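Local coordinates for protein Pre-mRNA-splicing factor SAD1 (Saccharomyces cerevisiae, PDB 4MSX) that promotes assembly of newly synthesised U4 snRNA into the U4/U6 snRNP and is required for pre-mRNA splicing, although its deubiquitinase-like domain is catalytically inactive, at residues 325-330 with 392-397; 380-385 with 472-477; 417-422 with 438-443. One frame throughout, in Å; residues are numbered along the deposited sequence. Where two conformers were deposited one is given.

Interaction 1: 325-330 with 392-397; sequences LDLPEF and NRNQTL. With ACT (acetate ion), chain C.
The two loops meet where Phe330 and Asn394 bring their CA atoms to 5.5 Å, and the touching parts of the backbones run 107° apart. The Phe330 ring lies over the chain of 392-397. Gln395 N sits over the centre of one ring face, 3.6 Å from Phe330 CE2. Asn394 C lies over the same face, nearer the rim. Phe330 CB rests against the amide carbon CG of Asn394 at 3.4 Å. With CG anti to the backbone N (chi1 -173°), the amide of Asn394 reaches the carbonyl of Pro328. Its ND2 gives a bond of 2.8 Å and 162° to Pro328 O. That oxygen lies in the plane of the amide, but ND2 stands above the plane of the Pro328 carbonyl. Asn394 OD1 accepts from Thr396 N at 3.0 Å. This closes an Asx turn within a loop of the USP-like domain. The hydroxyl Thr396 OG1 adds a second bond to Asn394 OD1, 2.6 Å long and on a lone pair. The amide is thus held from both its oxygen and its nitrogen, which fixes its rotation. With an alanine here, Pro328 O would probably lose this donor, and Thr396 N and OG1 the acceptor that closes the turn. Leu327 flanks the amide, with CB 3.5 Å from Asn394 ND2. A water links the loops by donating to Glu329 O and to Thr396 OG1. An acetate ion, probably from the crystallisation liquor, accepts a further bond on its OXT from Asn394 ND2 at 3.1 Å.

Interaction 2: 380-385 with 472-477; sequences NRFDRN and ETFIQV
The guanidinium of Arg381 has Glu472 CG over the centre of one face, 3.5 Å from Arg381 CZ, and Thr473 O at its edge, in plane. The edge of the Phe474 ring meets Arg381 CG. This joins the loop after strand 374-379 to strand 472-480 of the mixed sheet, in what is probably the palm of the USP fold. Arg381 grips Thr473 O side-on with two nitrogens. Arg381 NE is 2.9 Å from Thr473 O, and Arg381 NH2 is 3.0 Å from it, on a lone pair. The side chain bends at chi2 (-75°), and its NE/NH2 edge meets Thr473 O. Its third nitrogen, NH1, binds Thr396 O and Asn394 O, so this buried group has partners at all three nitrogens. The Glu472 side chain runs past that of Arg381 in the opposite direction. Glu472 OE2 is 4.0 Å from Arg381 NE and well out of the guanidinium plane, so probably no more than charge attraction acts there. Its oxygens bind Arg393 and His419 instead. Phe474 and Ile475 both face Val417, forming a classic beta bulge. The Phe382 and Phe474 rings meet obliquely, planes 49° apart, and their nearest atoms are Phe382 CE2 and Phe474 CE1 at 3.9 Å.

Interaction 3: 417-422 with 438-443; sequences VVHVVI and SHWITQ
Val417 pairs with Thr442 in a non-hydrogen-bonded position, and its CG1 lies 4.1 Å from Trp440 CE3. Val418 follows in a hydrogen-bonded pair with Ile441. Its N donates to Ile441 O at 2.9 Å, nearly straight at 175°, and its carbonyl takes the return bond. Val418 CG2 also packs against Gln443 OE1, which is hydrogen-bonded to Asn416. His419 is on the same face as Val417. Its CG is anti to the backbone N (chi1 177°), which brings His419 CD2 over one face of Trp440, near the rim, 3.5 Å from Trp440 CH2. The ring planes are 45° apart and the pair is oblique. At the ring edge, His419 NE2 and Ser438 OG share a hydrogen bond of 2.8 Å, and either could be the donor. Strands 409-421 and 438-446 are antiparallel neighbours in the mixed sheet of the USP-like domain. Val420 is on the other face and forms a hydrogen-bonded pair with His439. Val420 O accepts from His439 N at 2.7 Å, and Val420 CG1 reaches the edge of the His439 ring. His439 holds Asp193 with ND1 and Asp456 with NE2. By its place in the USP fold, His439 probably corresponds to the catalytic histidine of active USPs, and Asp193 to their cysteine. Beyond Val421, which pairs with Ser438, the poorly ordered Ile422 places CD1 near His439 CB (3.8 Å).

In the fold
Strand 472-480 lies beside strand 409-421, so interactions 2 and 3 share one sheet. Ile475 O is 2.7 Å from Val417 N, and Glu472 O is 2.8 Å from His419 N, both probable hydrogen bonds. Phe474 CD2 also packs 3.4 Å from Trp440 CZ3. Interactions 1 and 2 have centres about 8 Å apart. Asn394 N and Arg381 O lie 2.8 Å apart, probably bonded, and Arg393 NE of one deposited conformer forms a 2.8 Å salt bridge with Glu472 OE1. Interactions 1 and 3 have centres about 16 Å apart, yet Arg393 CD packs 3.4 Å from His419 CE1. Interaction 3 contains His439, which probably occupies the place of the catalytic histidine of active USPs. All three lie away from the zinc site.

Interaction 1: 325-330 with 392-397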
loop_
_atom_site.group_PDB
_atom_site.type_symbol
_atom_site.label_atom_id
_atom_site.label_comp_id
_atom_site.label_asym_id
_atom_site.label_seq_id
_atom_site.Cartn_x
_atom_site.Cartn_y
_atom_site.Cartn_z
ATOM N N LEU A 325 -12.498 12.464 -12.462
ATOM C CA LEU A 325 -12.580 13.034 -13.808
ATOM C C LEU A 325 -13.587 12.165 -14.586
ATOM O O LEU A 325 -13.406 10.964 -14.721
ATOM C CB LEU A 325 -11.206 12.979 -14.476
ATOM C CG LEU A 325 -10.108 13.759 -13.721
ATOM C CD1 LEU A 325 -8.742 13.702 -14.409
ATOM C CD2 LEU A 325 -10.548 15.228 -13.478
ATOM N N ASP A 326 -14.689 12.755 -15.018
ATOM C CA ASP A 326 -15.695 12.019 -15.783
ATOM C C ASP A 326 -15.243 11.826 -17.232
ATOM O O ASP A 326 -14.721 12.718 -17.816
ATOM C CB ASP A 326 -17.026 12.770 -15.761
ATOM C CG ASP A 326 -17.675 12.783 -14.371
ATOM O OD1 ASP A 326 -17.758 11.706 -13.707
ATOM O OD2 ASP A 326 -18.070 13.891 -13.933
ATOM N N LEU A 327 -15.510 10.665 -17.812
ATOM C CA LEU A 327 -15.057 10.379 -19.143
ATOM C C LEU A 327 -16.211 10.623 -20.127
ATOM O O LEU A 327 -17.381 10.537 -19.771
ATOM C CB LEU A 327 -14.636 8.922 -19.249
ATOM C CG LEU A 327 -13.438 8.620 -18.282
ATOM C CD1 LEU A 327 -13.222 7.107 -18.221
ATOM C CD2 LEU A 327 -12.169 9.350 -18.694
ATOM N N PRO A 328 -15.875 10.885 -21.375
ATOM C CA PRO A 328 -16.982 11.105 -22.316
ATOM C C PRO A 328 -17.877 9.853 -22.447
ATOM O O PRO A 328 -17.399 8.710 -22.284
ATOM C CB PRO A 328 -16.265 11.474 -23.627
ATOM C CG PRO A 328 -14.853 11.058 -23.473
ATOM C CD PRO A 328 -14.541 11.000 -21.989
ATOM N N GLU A 329 -19.169 10.057 -22.736
ATOM C CA GLU A 329 -20.119 8.942 -22.853
ATOM C C GLU A 329 -19.578 7.802 -23.727
ATOM O O GLU A 329 -18.930 8.031 -24.736
ATOM C CB GLU A 329 -21.473 9.427 -23.403
ATOM C CG GLU A 329 -22.625 8.632 -22.808
ATOM C CD GLU A 329 -23.978 9.057 -23.346
ATOM O OE1 GLU A 329 -24.124 10.232 -23.756
ATOM O OE2 GLU A 329 -24.899 8.209 -23.362
ATOM N N PHE A 330 -19.783 6.566 -23.288
ATOM C CA PHE A 330 -19.138 5.432 -23.944
ATOM C C PHE A 330 -20.170 4.349 -24.169
ATOM O O PHE A 330 -20.923 3.982 -23.244
ATOM C CB PHE A 330 -17.999 4.864 -23.067
ATOM C CG PHE A 330 -17.299 3.642 -23.662
ATOM C CD1 PHE A 330 -16.268 3.817 -24.579
ATOM C CD2 PHE A 330 -17.678 2.337 -23.305
ATOM C CE1 PHE A 330 -15.627 2.711 -25.141
ATOM C CE2 PHE A 330 -17.020 1.211 -23.854
ATOM C CZ PHE A 330 -16.000 1.416 -24.782
ATOM N N ASN A 392 -19.690 -3.476 -18.639
ATOM C CA ASN A 392 -20.193 -2.281 -19.305
ATOM C C ASN A 392 -19.438 -0.987 -18.962
ATOM O O ASN A 392 -19.948 0.113 -19.186
ATOM C CB ASN A 392 -21.679 -2.136 -18.966
ATOM C CG ASN A 392 -22.491 -3.236 -19.626
ATOM O OD1 ASN A 392 -22.254 -3.526 -20.792
ATOM N ND2 ASN A 392 -23.317 -3.926 -18.857
ATOM N N ARG A 393 -18.229 -1.131 -18.429
ATOM C CA ARG A 393 -17.453 0.031 -17.967
ATOM C C ARG A 393 -17.011 0.934 -19.132
ATOM O O ARG A 393 -16.962 0.519 -20.303
ATOM C CB ARG A 393 -16.189 -0.432 -17.215
ATOM C CG ARG A 393 -15.120 -0.979 -18.147
ATOM C CD ARG A 393 -14.001 -1.742 -17.353
ATOM N NE ARG A 393 -12.993 -2.295 -18.257
ATOM C CZ ARG A 393 -13.165 -3.417 -18.958
ATOM N NH1 ARG A 393 -14.299 -4.139 -18.847
ATOM N NH2 ARG A 393 -12.198 -3.830 -19.744
ATOM N N ASN A 394 -16.680 2.179 -18.798
ATOM C CA ASN A 394 -16.283 3.146 -19.812
ATOM C C ASN A 394 -14.825 2.888 -20.223
ATOM O O ASN A 394 -13.878 3.163 -19.442
ATOM C CB ASN A 394 -16.470 4.570 -19.264
ATOM C CG ASN A 394 -16.238 5.640 -20.320
ATOM O OD1 ASN A 394 -15.317 5.537 -21.109
ATOM N ND2 ASN A 394 -17.089 6.658 -20.334
ATOM N N GLN A 395 -14.617 2.369 -21.438
ATOM C CA GLN A 395 -13.257 2.011 -21.857
ATOM C C GLN A 395 -12.569 3.048 -22.752
ATOM O O GLN A 395 -11.650 2.707 -23.503
ATOM C CB GLN A 395 -13.236 0.640 -22.522
ATOM C CG GLN A 395 -13.802 -0.443 -21.618
ATOM C CD GLN A 395 -13.597 -1.826 -22.228
ATOM O OE1 GLN A 395 -12.477 -2.170 -22.595
ATOM N NE2 GLN A 395 -14.694 -2.587 -22.406
ATOM N N THR A 396 -12.969 4.313 -22.614
ATOM C CA THR A 396 -12.332 5.405 -23.356
ATOM C C THR A 396 -10.839 5.375 -23.083
ATOM O O THR A 396 -10.393 5.243 -21.920
ATOM C CB THR A 396 -12.924 6.788 -22.969
ATOM O OG1 THR A 396 -14.342 6.791 -23.191
ATOM C CG2 THR A 396 -12.289 7.900 -23.752
ATOM N N LEU A 397 -10.045 5.494 -24.143
ATOM C CA LEU A 397 -8.604 5.506 -23.996
ATOM C C LEU A 397 -8.115 6.858 -23.515
ATOM O O LEU A 397 -8.166 7.862 -24.245
ATOM C CB LEU A 397 -7.923 5.099 -25.294
ATOM C CG LEU A 397 -6.388 5.104 -25.236
ATOM C CD1 LEU A 397 -5.926 4.144 -24.170
ATOM C CD2 LEU A 397 -5.868 4.684 -26.622
HETATM C C ACT C . -19.427 5.513 -17.201
HETATM O O ACT C . -19.407 5.826 -15.967
HETATM O OXT ACT C . -19.200 6.439 -18.092
HETATM C CH3 ACT C . -19.695 4.065 -17.547
HETATM O O HOH W 1 -16.124 7.914 -25.107
#

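Interaction 2: 380-385 with 472-477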
loop_
_atom_site.group_PDB
_atom_site.type_symbol
_atom_site.label_atom_id
_atom_site.label_comp_id
_atom_site.label_asym_id
_atom_site.label_seq_id
_atom_site.Cartn_x
_atom_site.Cartn_y
_atom_site.Cartn_z
ATOM N N ASN A 380 -13.507 7.901 -14.037
ATOM C CA ASN A 380 -14.758 7.276 -13.589
ATOM C C ASN A 380 -15.181 6.178 -14.564
ATOM O O ASN A 380 -16.032 6.404 -15.413
ATOM C CB ASN A 380 -15.843 8.328 -13.480
ATOM C CG ASN A 380 -17.092 7.780 -12.802
ATOM O OD1 ASN A 380 -17.053 6.690 -12.214
ATOM N ND2 ASN A 380 -18.191 8.516 -12.874
ATOM N N ARG A 381 -14.582 5.009 -14.443
ATOM C CA ARG A 381 -14.869 3.878 -15.343
ATOM C C ARG A 381 -16.227 3.199 -15.115
ATOM O O ARG A 381 -16.869 2.727 -16.076
ATOM C CB ARG A 381 -13.806 2.804 -15.127
ATOM C CG ARG A 381 -12.350 3.301 -15.368
ATOM C CD ARG A 381 -12.063 3.454 -16.884
ATOM N NE ARG A 381 -10.720 4.011 -17.140
ATOM C CZ ARG A 381 -10.279 4.315 -18.363
ATOM N NH1 ARG A 381 -11.082 4.160 -19.443
ATOM N NH2 ARG A 381 -9.062 4.788 -18.500
ATOM N N PHE A 382 -16.624 3.089 -13.850
ATOM C CA PHE A 382 -17.745 2.205 -13.476
ATOM C C PHE A 382 -19.048 2.875 -13.190
ATOM O O PHE A 382 -19.152 3.727 -12.322
ATOM C CB PHE A 382 -17.408 1.467 -12.182
ATOM C CG PHE A 382 -16.245 0.553 -12.316
ATOM C CD1 PHE A 382 -16.204 -0.375 -13.334
ATOM C CD2 PHE A 382 -15.169 0.632 -11.435
ATOM C CE1 PHE A 382 -15.129 -1.227 -13.500
ATOM C CE2 PHE A 382 -14.082 -0.220 -11.575
ATOM C CZ PHE A 382 -14.052 -1.141 -12.625
ATOM N N ASP A 383 -20.084 2.383 -13.839
ATOM C CA ASP A 383 -21.428 2.778 -13.460
ATOM C C ASP A 383 -21.970 1.610 -12.598
ATOM O O ASP A 383 -22.512 0.635 -13.121
ATOM C CB ASP A 383 -22.254 3.107 -14.728
ATOM C CG ASP A 383 -23.741 3.330 -14.438
ATOM O OD1 ASP A 383 -24.134 3.531 -13.260
ATOM O OD2 ASP A 383 -24.505 3.322 -15.419
ATOM N N ARG A 384 -21.779 1.714 -11.266
ATOM C CA ARG A 384 -22.117 0.616 -10.347
ATOM C C ARG A 384 -23.613 0.413 -10.181
ATOM O O ARG A 384 -24.051 -0.670 -9.780
ATOM C CB ARG A 384 -21.526 0.846 -8.959
ATOM C CG ARG A 384 -20.060 1.071 -8.971
ATOM C CD ARG A 384 -19.271 -0.200 -9.163
ATOM N NE ARG A 384 -18.099 -0.167 -8.296
ATOM C CZ ARG A 384 -17.125 -1.070 -8.298
ATOM N NH1 ARG A 384 -17.178 -2.108 -9.135
ATOM N NH2 ARG A 384 -16.121 -0.945 -7.427
ATOM N N ASN A 385 -24.394 1.464 -10.469
ATOM C CA ASN A 385 -25.856 1.354 -10.468
ATOM C C ASN A 385 -26.444 1.097 -11.853
ATOM O O ASN A 385 -27.395 1.750 -12.258
ATOM C CB ASN A 385 -26.496 2.593 -9.856
ATOM C CG ASN A 385 -26.256 2.684 -8.379
ATOM O OD1 ASN A 385 -26.305 1.676 -7.643
ATOM N ND2 ASN A 385 -25.965 3.887 -7.925
ATOM N N GLU A 472 -5.667 0.363 -19.054
ATOM C CA GLU A 472 -6.792 1.149 -18.571
ATOM C C GLU A 472 -6.511 1.803 -17.196
ATOM O O GLU A 472 -6.718 1.149 -16.152
ATOM C CB GLU A 472 -7.986 0.242 -18.458
ATOM C CG GLU A 472 -9.297 0.978 -18.239
ATOM C CD GLU A 472 -10.489 0.034 -18.044
ATOM O OE1 GLU A 472 -10.836 -0.696 -18.998
ATOM O OE2 GLU A 472 -11.095 0.019 -16.937
ATOM N N THR A 473 -6.122 3.076 -17.213
ATOM C CA THR A 473 -5.813 3.811 -15.990
ATOM C C THR A 473 -7.094 4.045 -15.168
ATOM O O THR A 473 -8.188 4.359 -15.706
ATOM C CB THR A 473 -5.075 5.158 -16.273
ATOM O OG1 THR A 473 -4.745 5.753 -15.024
ATOM C CG2 THR A 473 -5.981 6.151 -17.088
ATOM N N PHE A 474 -6.988 3.833 -13.858
ATOM C CA PHE A 474 -8.132 4.028 -12.959
ATOM C C PHE A 474 -7.821 5.122 -11.922
ATOM O O PHE A 474 -8.654 5.986 -11.663
ATOM C CB PHE A 474 -8.426 2.699 -12.224
ATOM C CG PHE A 474 -9.603 2.764 -11.282
ATOM C CD1 PHE A 474 -10.896 2.953 -11.768
ATOM C CD2 PHE A 474 -9.419 2.569 -9.908
ATOM C CE1 PHE A 474 -11.985 3.001 -10.905
ATOM C CE2 PHE A 474 -10.518 2.613 -9.036
ATOM C CZ PHE A 474 -11.790 2.811 -9.515
ATOM N N ILE A 475 -6.648 5.036 -11.272
ATOM C CA ILE A 475 -6.206 6.053 -10.340
ATOM C C ILE A 475 -4.770 6.458 -10.651
ATOM O O ILE A 475 -3.943 5.611 -10.974
ATOM C CB ILE A 475 -6.196 5.482 -8.858
ATOM C CG1 ILE A 475 -7.583 5.582 -8.250
ATOM C CG2 ILE A 475 -5.182 6.245 -7.982
ATOM C CD1 ILE A 475 -7.685 4.721 -6.984
ATOM N N GLN A 476 -4.470 7.735 -10.519
ATOM C CA GLN A 476 -3.088 8.194 -10.707
ATOM C C GLN A 476 -2.701 9.106 -9.597
ATOM O O GLN A 476 -3.533 9.845 -9.084
ATOM C CB GLN A 476 -2.911 9.041 -12.028
ATOM C CG GLN A 476 -3.073 8.146 -13.256
ATOM C CD GLN A 476 -2.963 8.937 -14.551
ATOM O OE1 GLN A 476 -3.190 10.174 -14.570
ATOM N NE2 GLN A 476 -2.568 8.247 -15.618
ATOM N N VAL A 477 -1.399 9.126 -9.310
ATOM C CA VAL A 477 -0.900 10.059 -8.296
ATOM C C VAL A 477 0.120 10.933 -9.027
ATOM O O VAL A 477 1.023 10.401 -9.650
ATOM C CB VAL A 477 -0.170 9.361 -7.126
ATOM C CG1 VAL A 477 0.447 10.403 -6.157
ATOM C CG2 VAL A 477 -1.152 8.432 -6.328
#

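Interaction 3: 417-422 with 438-443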
loop_
_atom_site.group_PDB
_atom_site.type_symbol
_atom_site.label_atom_id
_atom_site.label_comp_id
_atom_site.label_asym_id
_atom_site.label_seq_id
_atom_site.Cartn_x
_atom_site.Cartn_y
_atom_site.Cartn_z
ATOM N N VAL A 417 -2.560 3.269 -11.226
ATOM C CA VAL A 417 -3.230 1.993 -10.905
ATOM C C VAL A 417 -4.076 1.648 -12.119
ATOM O O VAL A 417 -4.910 2.450 -12.541
ATOM C CB VAL A 417 -4.103 2.147 -9.684
ATOM C CG1 VAL A 417 -4.852 0.791 -9.322
ATOM C CG2 VAL A 417 -3.193 2.541 -8.461
ATOM N N VAL A 418 -3.904 0.438 -12.610
ATOM C CA VAL A 418 -4.492 0.009 -13.863
ATOM C C VAL A 418 -5.506 -1.089 -13.621
ATOM O O VAL A 418 -5.327 -1.962 -12.739
ATOM C CB VAL A 418 -3.359 -0.525 -14.757
ATOM C CG1 VAL A 418 -3.896 -1.420 -15.836
ATOM C CG2 VAL A 418 -2.575 0.702 -15.335
ATOM N N HIS A 419 -6.570 -1.063 -14.420
ATOM C CA HIS A 419 -7.641 -2.030 -14.285
ATOM C C HIS A 419 -7.469 -3.101 -15.378
ATOM O O HIS A 419 -7.266 -2.779 -16.527
ATOM C CB HIS A 419 -8.998 -1.330 -14.444
ATOM C CG HIS A 419 -10.163 -2.267 -14.381
ATOM N ND1 HIS A 419 -11.036 -2.438 -15.434
ATOM C CD2 HIS A 419 -10.588 -3.099 -13.397
ATOM C CE1 HIS A 419 -11.954 -3.330 -15.097
ATOM N NE2 HIS A 419 -11.710 -3.742 -13.865
ATOM N N VAL A 420 -7.571 -4.369 -15.007
ATOM C CA VAL A 420 -7.355 -5.488 -15.927
ATOM C C VAL A 420 -8.519 -6.420 -15.702
ATOM O O VAL A 420 -8.921 -6.660 -14.543
ATOM C CB VAL A 420 -6.002 -6.222 -15.581
ATOM C CG1 VAL A 420 -5.946 -7.586 -16.179
ATOM C CG2 VAL A 420 -4.836 -5.390 -16.081
ATOM N N VAL A 421 -9.076 -6.964 -16.782
ATOM C CA VAL A 421 -10.190 -7.910 -16.634
ATOM C C VAL A 421 -9.725 -9.358 -16.676
ATOM O O VAL A 421 -8.902 -9.725 -17.498
ATOM C CB VAL A 421 -11.297 -7.715 -17.727
ATOM C CG1 VAL A 421 -12.137 -8.991 -17.884
ATOM C CG2 VAL A 421 -12.204 -6.581 -17.351
ATOM N N ILE A 422 -10.272 -10.172 -15.775
ATOM C CA ILE A 422 -9.961 -11.605 -15.728
ATOM C C ILE A 422 -11.250 -12.439 -15.686
ATOM O O ILE A 422 -12.369 -11.923 -15.886
ATOM C CB ILE A 422 -9.107 -11.952 -14.491
ATOM C CG1 ILE A 422 -9.681 -11.250 -13.250
ATOM C CG2 ILE A 422 -7.638 -11.564 -14.716
ATOM C CD1 ILE A 422 -9.051 -11.670 -11.908
ATOM N N SER A 438 -12.842 -7.707 -11.834
ATOM C CA SER A 438 -11.737 -6.697 -11.884
ATOM C C SER A 438 -10.462 -7.230 -11.233
ATOM O O SER A 438 -10.524 -7.860 -10.164
ATOM C CB SER A 438 -12.183 -5.466 -11.117
ATOM O OG SER A 438 -13.264 -4.789 -11.776
ATOM N N HIS A 439 -9.308 -6.958 -11.840
ATOM C CA HIS A 439 -8.012 -7.221 -11.233
ATOM C C HIS A 439 -7.252 -5.879 -11.297
ATOM O O HIS A 439 -7.408 -5.116 -12.270
ATOM C CB HIS A 439 -7.286 -8.306 -12.017
ATOM C CG HIS A 439 -5.851 -8.531 -11.620
ATOM N ND1 HIS A 439 -5.438 -8.692 -10.304
ATOM C CD2 HIS A 439 -4.731 -8.645 -12.381
ATOM C CE1 HIS A 439 -4.126 -8.869 -10.277
ATOM N NE2 HIS A 439 -3.672 -8.848 -11.522
ATOM N N TRP A 440 -6.431 -5.605 -10.290
ATOM C CA TRP A 440 -5.806 -4.260 -10.167
ATOM C C TRP A 440 -4.302 -4.441 -10.142
ATOM O O TRP A 440 -3.777 -5.297 -9.409
ATOM C CB TRP A 440 -6.296 -3.586 -8.856
ATOM C CG TRP A 440 -7.800 -3.446 -8.815
ATOM C CD1 TRP A 440 -8.720 -4.206 -8.105
ATOM C CD2 TRP A 440 -8.548 -2.469 -9.542
ATOM N NE1 TRP A 440 -9.994 -3.734 -8.371
ATOM C CE2 TRP A 440 -9.910 -2.688 -9.272
ATOM C CE3 TRP A 440 -8.171 -1.432 -10.417
ATOM C CZ2 TRP A 440 -10.916 -1.902 -9.823
ATOM C CZ3 TRP A 440 -9.157 -0.632 -10.961
ATOM C CH2 TRP A 440 -10.531 -0.874 -10.672
ATOM N N ILE A 441 -3.597 -3.639 -10.926
ATOM C CA ILE A 441 -2.139 -3.710 -10.860
ATOM C C ILE A 441 -1.596 -2.297 -10.721
ATOM O O ILE A 441 -2.277 -1.312 -11.011
ATOM C CB ILE A 441 -1.547 -4.401 -12.081
ATOM C CG1 ILE A 441 -1.802 -3.554 -13.317
ATOM C CG2 ILE A 441 -2.168 -5.837 -12.267
ATOM C CD1 ILE A 441 -1.200 -4.149 -14.576
ATOM N N THR A 442 -0.379 -2.201 -10.201
ATOM C CA THR A 442 0.117 -0.880 -9.756
ATOM C C THR A 442 1.437 -0.631 -10.431
ATOM O O THR A 442 2.320 -1.482 -10.387
ATOM C CB THR A 442 0.304 -0.868 -8.214
ATOM O OG1 THR A 442 -0.924 -1.299 -7.622
ATOM C CG2 THR A 442 0.684 0.556 -7.655
ATOM N N GLN A 443 1.579 0.545 -11.055
ATOM C CA GLN A 443 2.845 0.924 -11.661
ATOM C C GLN A 443 3.402 2.085 -10.872
ATOM O O GLN A 443 2.663 3.043 -10.580
ATOM C CB GLN A 443 2.599 1.403 -13.110
ATOM C CG GLN A 443 2.004 0.268 -13.929
ATOM C CD GLN A 443 1.499 0.697 -15.308
ATOM O OE1 GLN A 443 1.143 1.871 -15.534
ATOM N NE2 GLN A 443 1.418 -0.280 -16.228
#